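Local atomic coordinates of mitomycin biosynthesis 6-O-methyltransferase (Streptomyces lavendulae, PDB entry 3GWZ), a protein that transfers the methyl group of S-adenosyl-L-methionine to the 6-hydroxyl of 6-demethylmitomycins A and B, working as a homodimer in mitomycin biosynthesis. Residues 51-56 / 138-143; 178-183 / 238-243; 351-356 / 360-365. One frame throughout, in Å; residues are numbered along the deposited sequence.

Contact 1: residues 51-56 / 138-143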
loop_
_atom_site.group_PDB
_atom_site.type_symbol
_atom_site.label_atom_id
_atom_site.label_comp_id
_atom_site.label_asym_id
_atom_site.label_seq_id
_atom_site.Cartn_x
_atom_site.Cartn_y
_atom_site.Cartn_z
ATOM N N LYS A 51 -20.713 -17.081 -2.170
ATOM C CA LYS A 51 -20.285 -15.735 -2.516
ATOM C C LYS A 51 -19.296 -15.194 -1.484
ATOM O O LYS A 51 -18.262 -14.603 -1.826
ATOM C CB LYS A 51 -21.482 -14.797 -2.623
ATOM C CG LYS A 51 -21.138 -13.476 -3.286
ATOM C CD LYS A 51 -22.257 -12.434 -3.137
ATOM C CE LYS A 51 -23.486 -12.768 -3.963
ATOM N NZ LYS A 51 -24.626 -11.835 -3.668
ATOM N N ALA A 52 -19.630 -15.386 -0.215
ATOM C CA ALA A 52 -18.751 -14.971 0.870
ATOM C C ALA A 52 -17.415 -15.707 0.808
ATOM O O ALA A 52 -16.355 -15.092 0.944
ATOM C CB ALA A 52 -19.436 -15.198 2.228
ATOM N N ARG A 53 -17.456 -17.022 0.593
ATOM C CA ARG A 53 -16.230 -17.810 0.599
ATOM C C ARG A 53 -15.344 -17.402 -0.579
ATOM O O ARG A 53 -14.123 -17.395 -0.473
ATOM C CB ARG A 53 -16.522 -19.317 0.562
ATOM C CG ARG A 53 -15.376 -20.183 1.114
ATOM C CD ARG A 53 -15.230 -19.966 2.634
ATOM N NE ARG A 53 -14.065 -20.635 3.213
ATOM C CZ ARG A 53 -13.405 -20.179 4.275
ATOM N NH1 ARG A 53 -13.785 -19.042 4.852
ATOM N NH2 ARG A 53 -12.363 -20.849 4.754
ATOM N N ALA A 54 -15.956 -17.045 -1.700
ATOM C CA ALA A 54 -15.156 -16.595 -2.841
ATOM C C ALA A 54 -14.390 -15.313 -2.484
ATOM O O ALA A 54 -13.236 -15.134 -2.877
ATOM C CB ALA A 54 -16.045 -16.382 -4.072
ATOM N N ILE A 55 -15.032 -14.427 -1.729
ATOM C CA ILE A 55 -14.348 -13.228 -1.248
ATOM C C ILE A 55 -13.209 -13.615 -0.301
ATOM O O ILE A 55 -12.113 -13.052 -0.363
ATOM C CB ILE A 55 -15.326 -12.242 -0.573
ATOM C CG1 ILE A 55 -16.191 -11.553 -1.646
ATOM C CG2 ILE A 55 -14.559 -11.215 0.268
ATOM C CD1 ILE A 55 -17.106 -10.472 -1.119
ATOM N N HIS A 56 -13.450 -14.596 0.568
ATOM C CA HIS A 56 -12.404 -15.024 1.493
ATOM C C HIS A 56 -11.168 -15.476 0.729
ATOM O O HIS A 56 -10.043 -15.112 1.071
ATOM C CB HIS A 56 -12.909 -16.139 2.416
ATOM C CG HIS A 56 -14.060 -15.720 3.279
ATOM N ND1 HIS A 56 -15.005 -16.605 3.748
ATOM C CD2 HIS A 56 -14.436 -14.497 3.725
ATOM C CE1 HIS A 56 -15.905 -15.951 4.461
ATOM N NE2 HIS A 56 -15.587 -14.667 4.456
ATOM N N TRP A 138 -10.615 -22.096 10.710
ATOM C CA TRP A 138 -11.209 -22.334 12.028
ATOM C C TRP A 138 -12.391 -21.415 12.303
ATOM O O TRP A 138 -13.260 -21.724 13.128
ATOM C CB TRP A 138 -10.150 -22.232 13.141
ATOM C CG TRP A 138 -9.164 -21.102 12.981
ATOM C CD1 TRP A 138 -7.888 -21.198 12.514
ATOM C CD2 TRP A 138 -9.372 -19.713 13.293
ATOM N NE1 TRP A 138 -7.283 -19.969 12.526
ATOM C CE2 TRP A 138 -8.172 -19.037 12.995
ATOM C CE3 TRP A 138 -10.456 -18.981 13.795
ATOM C CZ2 TRP A 138 -8.020 -17.661 13.177
ATOM C CZ3 TRP A 138 -10.309 -17.611 13.975
ATOM C CH2 TRP A 138 -9.092 -16.966 13.670
ATOM N N HIS A 139 -12.416 -20.271 11.623
ATOM C CA HIS A 139 -13.552 -19.372 11.720
ATOM C C HIS A 139 -14.723 -20.037 10.984
ATOM O O HIS A 139 -15.774 -20.281 11.564
ATOM C CB HIS A 139 -13.184 -18.026 11.097
ATOM C CG HIS A 139 -14.199 -16.943 11.307
ATOM N ND1 HIS A 139 -15.452 -16.974 10.736
ATOM C CD2 HIS A 139 -14.118 -15.765 11.974
ATOM C CE1 HIS A 139 -16.116 -15.884 11.077
ATOM N NE2 HIS A 139 -15.327 -15.129 11.824
ATOM N N TRP A 140 -14.523 -20.352 9.706
ATOM C CA TRP A 140 -15.550 -21.040 8.921
ATOM C C TRP A 140 -16.007 -22.333 9.615
ATOM O O TRP A 140 -17.187 -22.671 9.582
ATOM C CB TRP A 140 -15.014 -21.346 7.515
ATOM C CG TRP A 140 -16.024 -21.857 6.511
ATOM C CD1 TRP A 140 -16.248 -23.161 6.155
ATOM C CD2 TRP A 140 -16.895 -21.065 5.687
ATOM N NE1 TRP A 140 -17.222 -23.229 5.186
ATOM C CE2 TRP A 140 -17.636 -21.957 4.882
ATOM C CE3 TRP A 140 -17.134 -19.690 5.570
ATOM C CZ2 TRP A 140 -18.596 -21.520 3.969
ATOM C CZ3 TRP A 140 -18.088 -19.255 4.667
ATOM C CH2 TRP A 140 -18.806 -20.169 3.869
ATOM N N ARG A 141 -15.085 -23.060 10.237
ATOM C CA ARG A 141 -15.476 -24.336 10.852
ATOM C C ARG A 141 -16.363 -24.176 12.082
ATOM O O ARG A 141 -17.173 -25.053 12.391
ATOM C CB ARG A 141 -14.281 -25.236 11.183
ATOM C CG ARG A 141 -14.739 -26.683 11.394
ATOM C CD ARG A 141 -13.613 -27.673 11.620
ATOM N NE ARG A 141 -12.802 -27.871 10.424
ATOM C CZ ARG A 141 -12.359 -29.054 10.012
ATOM N NH1 ARG A 141 -12.666 -30.154 10.693
ATOM N NH2 ARG A 141 -11.612 -29.134 8.915
ATOM N N ALA A 142 -16.231 -23.064 12.791
ATOM C CA ALA A 142 -17.139 -22.828 13.908
ATOM C C ALA A 142 -18.573 -22.763 13.399
ATOM O O ALA A 142 -19.503 -23.262 14.049
ATOM C CB ALA A 142 -16.750 -21.541 14.669
ATOM N N TRP A 143 -18.755 -22.173 12.214
ATOM C CA TRP A 143 -20.079 -22.085 11.585
ATOM C C TRP A 143 -20.583 -23.448 11.102
ATOM O O TRP A 143 -21.793 -23.700 11.062
ATOM C CB TRP A 143 -20.068 -21.071 10.427
ATOM C CG TRP A 143 -19.999 -19.686 10.973
ATOM C CD1 TRP A 143 -18.883 -18.918 11.146
ATOM C CD2 TRP A 143 -21.094 -18.932 11.493
ATOM N NE1 TRP A 143 -19.221 -17.718 11.725
ATOM C CE2 TRP A 143 -20.574 -17.698 11.943
ATOM C CE3 TRP A 143 -22.469 -19.170 11.600
ATOM C CZ2 TRP A 143 -21.380 -16.705 12.504
ATOM C CZ3 TRP A 143 -23.276 -18.179 12.159
ATOM C CH2 TRP A 143 -22.724 -16.958 12.601
#
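Arg53 and Trp140 bring helices 32-61 and 137-144 together with their backbones well apart, the closest CA atoms, those of this same pair, being 9.0 Å from each other. Arg53 has its CG anti to the backbone N (chi1 -157°) and bends at chi2, which lays the rest of the chain along one face of the indole. Its CD sits over the six-membered ring, 3.5 Å from the centroid of Trp140 and almost on the ring normal, a CH-pi contact. Further along, the guanidinium stacks on the indole with the planes 27° apart; CZ of Arg53 lies 4.2 Å from the centroid of the five-membered ring of Trp140, an off-centre cation-pi contact. His56 comes in obliquely, its CE1 4.0 Å from CZ3 of Trp140. Gln134 bonds to both residues of helix 32-61, through O to Arg53 NH1 and through OE1 to His56 NE2. At the dimer interface Arg53 NE and NH2 donate to the carbonyls of Trp143 and Glu144 of the second subunit, and Trp140 NE1 to the carbonyl of Trp140 there. Carbonyl oxygens on both subunits thus fix the guanidinium's rotation, while the indole face probably helps stabilise its buried positive charge.

Contact 2: residues 178-183 / 238-243. With SAH (S-adenosyl-L-homocysteine), chain G.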
loop_
_atom_site.group_PDB
_atom_site.type_symbol
_atom_site.label_atom_id
_atom_site.label_comp_id
_atom_site.label_asym_id
_atom_site.label_seq_id
_atom_site.Cartn_x
_atom_site.Cartn_y
_atom_site.Cartn_z
ATOM N N LEU A 178 -5.003 -12.088 13.307
ATOM C CA LEU A 178 -6.225 -11.919 12.510
ATOM C C LEU A 178 -7.379 -11.369 13.349
ATOM O O LEU A 178 -8.105 -10.468 12.914
ATOM C CB LEU A 178 -6.664 -13.235 11.861
ATOM C CG LEU A 178 -5.772 -13.726 10.723
ATOM C CD1 LEU A 178 -6.241 -15.099 10.276
ATOM C CD2 LEU A 178 -5.797 -12.720 9.581
ATOM N N PHE A 179 -7.560 -11.924 14.542
ATOM C CA PHE A 179 -8.627 -11.433 15.405
ATOM C C PHE A 179 -8.372 -10.001 15.911
ATOM O O PHE A 179 -9.239 -9.119 15.807
ATOM C CB PHE A 179 -8.881 -12.352 16.594
ATOM C CG PHE A 179 -9.779 -11.724 17.626
ATOM C CD1 PHE A 179 -11.066 -11.334 17.283
ATOM C CD2 PHE A 179 -9.328 -11.475 18.905
ATOM C CE1 PHE A 179 -11.900 -10.722 18.218
ATOM C CE2 PHE A 179 -10.155 -10.866 19.847
ATOM C CZ PHE A 179 -11.446 -10.495 19.499
ATOM N N ASN A 180 -7.189 -9.769 16.464
ATOM C CA ASN A 180 -6.877 -8.443 17.004
ATOM C C ASN A 180 -6.924 -7.324 15.968
ATOM O O ASN A 180 -7.277 -6.190 16.295
ATOM C CB ASN A 180 -5.532 -8.453 17.730
ATOM C CG ASN A 180 -5.611 -9.156 19.071
ATOM O OD1 ASN A 180 -6.703 -9.429 19.573
ATOM N ND2 ASN A 180 -4.462 -9.450 19.653
ATOM N N ARG A 181 -6.567 -7.643 14.724
ATOM C CA ARG A 181 -6.722 -6.696 13.622
ATOM C C ARG A 181 -8.200 -6.417 13.327
ATOM O O ARG A 181 -8.580 -5.278 13.076
ATOM C CB ARG A 181 -6.032 -7.204 12.345
ATOM C CG ARG A 181 -4.521 -6.987 12.302
ATOM C CD ARG A 181 -3.900 -7.560 11.023
ATOM N NE ARG A 181 -4.264 -6.788 9.834
ATOM C CZ ARG A 181 -3.590 -5.729 9.387
ATOM N NH1 ARG A 181 -2.512 -5.297 10.044
ATOM N NH2 ARG A 181 -3.989 -5.099 8.282
ATOM N N ALA A 182 -9.033 -7.451 13.347
ATOM C CA ALA A 182 -10.443 -7.263 13.014
ATOM C C ALA A 182 -11.175 -6.487 14.106
ATOM O O ALA A 182 -12.034 -5.653 13.818
ATOM C CB ALA A 182 -11.129 -8.606 12.758
HETATM N N MSE A 183 -10.848 -6.781 15.363
HETATM C CA MSE A 183 -11.399 -6.033 16.491
HETATM C C MSE A 183 -10.805 -4.619 16.501
HETATM O O MSE A 183 -11.501 -3.632 16.766
HETATM C CB MSE A 183 -11.053 -6.754 17.802
HETATM C CG MSE A 183 -11.714 -6.205 19.050
HETATM SE SE MSE A 183 -13.657 -6.463 19.074
HETATM C CE MSE A 183 -14.217 -4.639 18.715
ATOM N N ALA A 238 -1.695 -7.459 25.756
ATOM C CA ALA A 238 -1.199 -6.281 26.469
ATOM C C ALA A 238 0.070 -5.728 25.817
ATOM O O ALA A 238 0.253 -4.511 25.727
ATOM C CB ALA A 238 -0.945 -6.608 27.932
ATOM N N GLU A 239 0.945 -6.618 25.366
ATOM C CA GLU A 239 2.172 -6.180 24.693
ATOM C C GLU A 239 1.875 -5.495 23.362
ATOM O O GLU A 239 2.553 -4.540 22.976
ATOM C CB GLU A 239 3.147 -7.346 24.505
ATOM C CG GLU A 239 3.729 -7.868 25.824
ATOM C CD GLU A 239 4.278 -6.749 26.706
ATOM O OE1 GLU A 239 5.067 -5.921 26.198
ATOM O OE2 GLU A 239 3.915 -6.698 27.906
ATOM N N GLU A 240 0.855 -5.971 22.656
ATOM C CA GLU A 240 0.446 -5.294 21.432
ATOM C C GLU A 240 -0.071 -3.891 21.752
ATOM O O GLU A 240 0.244 -2.933 21.050
ATOM C CB GLU A 240 -0.608 -6.111 20.682
ATOM C CG GLU A 240 -0.104 -7.480 20.225
ATOM C CD GLU A 240 -1.191 -8.304 19.553
ATOM O OE1 GLU A 240 -2.117 -7.710 18.949
ATOM O OE2 GLU A 240 -1.122 -9.549 19.635
ATOM N N ALA A 241 -0.859 -3.768 22.815
ATOM C CA ALA A 241 -1.331 -2.459 23.249
ATOM C C ALA A 241 -0.169 -1.560 23.630
ATOM O O ALA A 241 -0.190 -0.354 23.350
ATOM C CB ALA A 241 -2.315 -2.581 24.419
ATOM N N ARG A 242 0.845 -2.131 24.270
ATOM C CA ARG A 242 2.029 -1.342 24.600
ATOM C C ARG A 242 2.670 -0.765 23.337
ATOM O O ARG A 242 3.033 0.409 23.302
ATOM C CB ARG A 242 3.049 -2.168 25.380
ATOM C CG ARG A 242 4.192 -1.336 25.958
ATOM C CD ARG A 242 5.315 -2.203 26.521
ATOM N NE ARG A 242 4.827 -3.258 27.410
ATOM C CZ ARG A 242 4.544 -3.096 28.697
ATOM N NH1 ARG A 242 4.679 -1.908 29.274
ATOM N NH2 ARG A 242 4.101 -4.126 29.409
ATOM N N GLU A 243 2.806 -1.581 22.296
ATOM C CA GLU A 243 3.371 -1.088 21.047
ATOM C C GLU A 243 2.551 0.069 20.440
ATOM O O GLU A 243 3.112 1.091 20.033
ATOM C CB GLU A 243 3.552 -2.215 20.027
ATOM C CG GLU A 243 4.121 -1.716 18.685
ATOM C CD GLU A 243 4.279 -2.820 17.643
ATOM O OE1 GLU A 243 4.282 -4.009 18.023
ATOM O OE2 GLU A 243 4.405 -2.492 16.441
HETATM N N SAH G . -12.035 -3.557 24.313
HETATM C CA SAH G . -11.412 -3.932 22.998
HETATM C CB SAH G . -11.375 -5.451 22.735
HETATM C CG SAH G . -12.733 -6.180 22.727
HETATM S SD SAH G . -12.554 -7.903 22.282
HETATM C C SAH G . -12.154 -3.249 21.885
HETATM O O SAH G . -11.636 -3.164 20.767
HETATM O OXT SAH G . -13.276 -2.759 22.072
HETATM C "C5'" SAH G . -12.555 -8.636 23.907
HETATM C "C4'" SAH G . -11.177 -8.619 24.600
HETATM O "O4'" SAH G . -11.188 -9.282 25.886
HETATM C "C3'" SAH G . -10.019 -9.262 23.829
HETATM O "O3'" SAH G . -9.067 -8.243 23.483
HETATM C "C2'" SAH G . -9.375 -10.263 24.792
HETATM O "O2'" SAH G . -7.943 -10.228 24.792
HETATM C "C1'" SAH G . -9.854 -9.772 26.138
HETATM N N9 SAH G . -9.956 -10.816 27.182
HETATM C C8 SAH G . -10.584 -12.008 27.068
HETATM N N7 SAH G . -10.511 -12.697 28.236
HETATM C C5 SAH G . -9.835 -11.919 29.116
HETATM C C6 SAH G . -9.417 -12.030 30.527
HETATM N N6 SAH G . -9.732 -13.153 31.215
HETATM N N1 SAH G . -8.722 -10.997 31.076
HETATM C C2 SAH G . -8.422 -9.896 30.372
HETATM N N3 SAH G . -8.775 -9.725 29.080
HETATM C C4 SAH G . -9.471 -10.684 28.418
#
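The contact between the two helices rests on one pair of polar side chains, Asn180 and Glu240, reaching across 9.1 Å between their CA atoms. Asn180 ND2 donates to Glu240 OE1 over 3.0 Å, at a bent N-H...O angle of 146°. The amide and carboxylate planes are turned 65° against each other, and the donor comes from above the carboxylate plane. Glu240, extended beyond CG (chi2 177°), and Asn180 reach out to meet roughly midway. The same OE1 takes a salt bridge from Arg213 NE, so two donors grip one oxygen, and the arginine is its stronger partner. In this class I, Rossmann-like methyltransferase domain, helix 235-247 follows strand 228-233, which ends in the cofactor-binding Glu233, while helix 173-197 runs past the thioether and carboxylate of the ligand. Here that helix meets S-adenosyl-L-homocysteine through two side chains. Phe179 turns its ring edge to the thioether, CZ lying 4.0 Å from SD of the ligand. Selenomethionine Met183, bent at chi2 and chi3, brings its SE 3.7 Å from the ligand SD. Met183 CG lies 3.5 Å from the carboxylate O of the ligand.

Contact 3: residues 351-356 / 360-365; sequences ERSLPC and PVRIVE
Ser353 and Val364 bring the antiparallel strands 348-355 and 361-368 to a CA-CA distance of 4.2 Å, and the tight part of this hairpin lies around the next pair, Leu354 and Ile363. Leu354 N reaches Ile363 O at 2.7 Å, and Ile363 N returns a bond to Leu354 O. Their side chains pack CB to CB on one face, where Cys356 SG also touches Ile363 CD1 at 4.1 Å and helix 173-197 adds Val194 and Ala197. At Cys356, just past the end of its strand, a water takes the place of a direct bond, accepting from Cys356 N and donating to Val361 O. The other end is exposed on the side of Glu351 and Arg352, which both face the buried Glu365 in a classic beta bulge, Glu351 N bonding to Glu365 O. Arg352 NE makes a salt bridge of 2.6 Å with Glu365 OE1, tilted 32° from the guanidinium plane. On the side of Ser353, Arg362 bends at chi3 (76°), laying its guanidinium over the Leu354-Pro355 peptide. Arg362 NE donates to Ser353 OG at 3.3 Å, though Glu336 is the hydroxyl's stronger partner. Tyr198 binds Glu365 OE2, so each carboxylate oxygen has a partner; with Arg352 alongside, the group is probably kept ionised.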
loop_
_atom_site.group_PDB
_atom_site.type_symbol
_atom_site.label_atom_id
_atom_site.label_comp_id
_atom_site.label_asym_id
_atom_site.label_seq_id
_atom_site.Cartn_x
_atom_site.Cartn_y
_atom_site.Cartn_z
ATOM N N GLU A 351 -26.790 4.987 35.589
ATOM C CA GLU A 351 -27.034 6.410 35.764
ATOM C C GLU A 351 -27.714 6.948 34.511
ATOM O O GLU A 351 -28.734 7.628 34.583
ATOM C CB GLU A 351 -25.723 7.149 36.014
ATOM C CG GLU A 351 -25.889 8.520 36.642
ATOM C CD GLU A 351 -26.185 8.447 38.132
ATOM O OE1 GLU A 351 -26.698 7.401 38.592
ATOM O OE2 GLU A 351 -25.902 9.439 38.842
ATOM N N ARG A 352 -27.142 6.634 33.356
ATOM C CA ARG A 352 -27.745 7.017 32.089
ATOM C C ARG A 352 -27.081 6.262 30.952
ATOM O O ARG A 352 -26.040 5.632 31.138
ATOM C CB ARG A 352 -27.635 8.527 31.866
ATOM C CG ARG A 352 -26.214 9.044 31.817
ATOM C CD ARG A 352 -26.178 10.554 31.990
ATOM N NE ARG A 352 -24.831 11.038 32.274
ATOM C CZ ARG A 352 -24.129 11.830 31.468
ATOM N NH1 ARG A 352 -24.651 12.242 30.321
ATOM N NH2 ARG A 352 -22.908 12.219 31.815
ATOM N N SER A 353 -27.698 6.306 29.777
ATOM C CA SER A 353 -27.106 5.697 28.598
ATOM C C SER A 353 -27.067 6.720 27.479
ATOM O O SER A 353 -28.038 7.443 27.251
ATOM C CB SER A 353 -27.864 4.433 28.173
ATOM O OG SER A 353 -29.059 4.747 27.485
ATOM N N LEU A 354 -25.930 6.781 26.795
ATOM C CA LEU A 354 -25.672 7.799 25.787
ATOM C C LEU A 354 -25.440 7.166 24.421
ATOM O O LEU A 354 -24.913 6.053 24.322
ATOM C CB LEU A 354 -24.439 8.613 26.187
ATOM C CG LEU A 354 -24.456 9.086 27.640
ATOM C CD1 LEU A 354 -23.054 9.386 28.152
ATOM C CD2 LEU A 354 -25.365 10.300 27.774
ATOM N N PRO A 355 -25.829 7.880 23.358
ATOM C CA PRO A 355 -25.603 7.388 21.999
ATOM C C PRO A 355 -24.123 7.473 21.660
ATOM O O PRO A 355 -23.404 8.308 22.199
ATOM C CB PRO A 355 -26.402 8.366 21.135
ATOM C CG PRO A 355 -26.467 9.611 21.929
ATOM C CD PRO A 355 -26.432 9.223 23.378
ATOM N N CYS A 356 -23.670 6.597 20.780
ATOM C CA CYS A 356 -22.274 6.580 20.401
ATOM C C CYS A 356 -22.175 6.213 18.927
ATOM O O CYS A 356 -22.164 5.034 18.571
ATOM C CB CYS A 356 -21.517 5.575 21.268
ATOM S SG CYS A 356 -19.756 5.662 21.074
ATOM N N PRO A 360 -25.665 0.066 16.874
ATOM C CA PRO A 360 -26.309 -0.211 18.156
ATOM C C PRO A 360 -25.430 0.143 19.351
ATOM O O PRO A 360 -25.857 -0.055 20.481
ATOM C CB PRO A 360 -26.504 -1.730 18.128
ATOM C CG PRO A 360 -25.720 -2.236 16.942
ATOM C CD PRO A 360 -24.949 -1.110 16.361
ATOM N N VAL A 361 -24.223 0.640 19.121
ATOM C CA VAL A 361 -23.330 0.891 20.248
ATOM C C VAL A 361 -23.861 2.009 21.128
ATOM O O VAL A 361 -24.237 3.069 20.635
ATOM C CB VAL A 361 -21.917 1.279 19.803
ATOM C CG1 VAL A 361 -21.040 1.507 21.038
ATOM C CG2 VAL A 361 -21.321 0.204 18.913
ATOM N N ARG A 362 -23.883 1.778 22.435
ATOM C CA ARG A 362 -24.250 2.833 23.374
ATOM C C ARG A 362 -23.259 2.868 24.522
ATOM O O ARG A 362 -22.567 1.883 24.779
ATOM C CB ARG A 362 -25.677 2.639 23.907
ATOM C CG ARG A 362 -26.763 2.997 22.893
ATOM C CD ARG A 362 -28.148 3.079 23.523
ATOM N NE ARG A 362 -28.357 4.302 24.300
ATOM C CZ ARG A 362 -28.703 5.476 23.773
ATOM N NH1 ARG A 362 -28.861 5.601 22.464
ATOM N NH2 ARG A 362 -28.882 6.531 24.554
ATOM N N ILE A 363 -23.185 4.009 25.200
ATOM C CA ILE A 363 -22.368 4.135 26.394
ATOM C C ILE A 363 -23.305 4.092 27.590
ATOM O O ILE A 363 -24.154 4.962 27.735
ATOM C CB ILE A 363 -21.598 5.477 26.420
ATOM C CG1 ILE A 363 -20.617 5.556 25.254
ATOM C CG2 ILE A 363 -20.851 5.647 27.750
ATOM C CD1 ILE A 363 -20.195 6.976 24.909
ATOM N N VAL A 364 -23.175 3.073 28.432
ATOM C CA VAL A 364 -23.992 3.004 29.627
ATOM C C VAL A 364 -23.162 3.448 30.826
ATOM O O VAL A 364 -22.226 2.762 31.230
ATOM C CB VAL A 364 -24.557 1.596 29.847
ATOM C CG1 VAL A 364 -25.507 1.583 31.041
ATOM C CG2 VAL A 364 -25.287 1.128 28.592
ATOM N N GLU A 365 -23.491 4.618 31.373
ATOM C CA GLU A 365 -22.765 5.151 32.518
ATOM C C GLU A 365 -23.349 4.601 33.812
ATOM O O GLU A 365 -24.554 4.692 34.047
ATOM C CB GLU A 365 -22.812 6.679 32.538
ATOM C CG GLU A 365 -22.104 7.275 33.759
ATOM C CD GLU A 365 -22.245 8.785 33.845
ATOM O OE1 GLU A 365 -23.345 9.295 33.550
ATOM O OE2 GLU A 365 -21.260 9.457 34.213
HETATM O O HOH W 1 -25.514 4.989 19.360
#

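Overall arrangement
The three contacts follow one another along the chain, from the dimerisation region to the far edge of the catalytic domain. Contacts 1 and 2 have centres 22 Å apart yet touch, Trp138 CZ2 packing on Leu178 CD1 at 4.3 Å, so the interface helix 137-144 borders the helix carrying Phe179 and Met183 of the cofactor pocket. That same helix, 173-197, runs on to pack against one end of the hairpin of contact 3; the nearest atoms of contacts 2 and 3 are about 9 Å apart. The side chain of Val361 lies about 3 Å from that of substrate-binding Asn308 and about 9 Å from the bound S-adenosyl-L-homocysteine. Contacts 1 and 3, centres 33 Å apart, lie on opposite sides of the chain's centre.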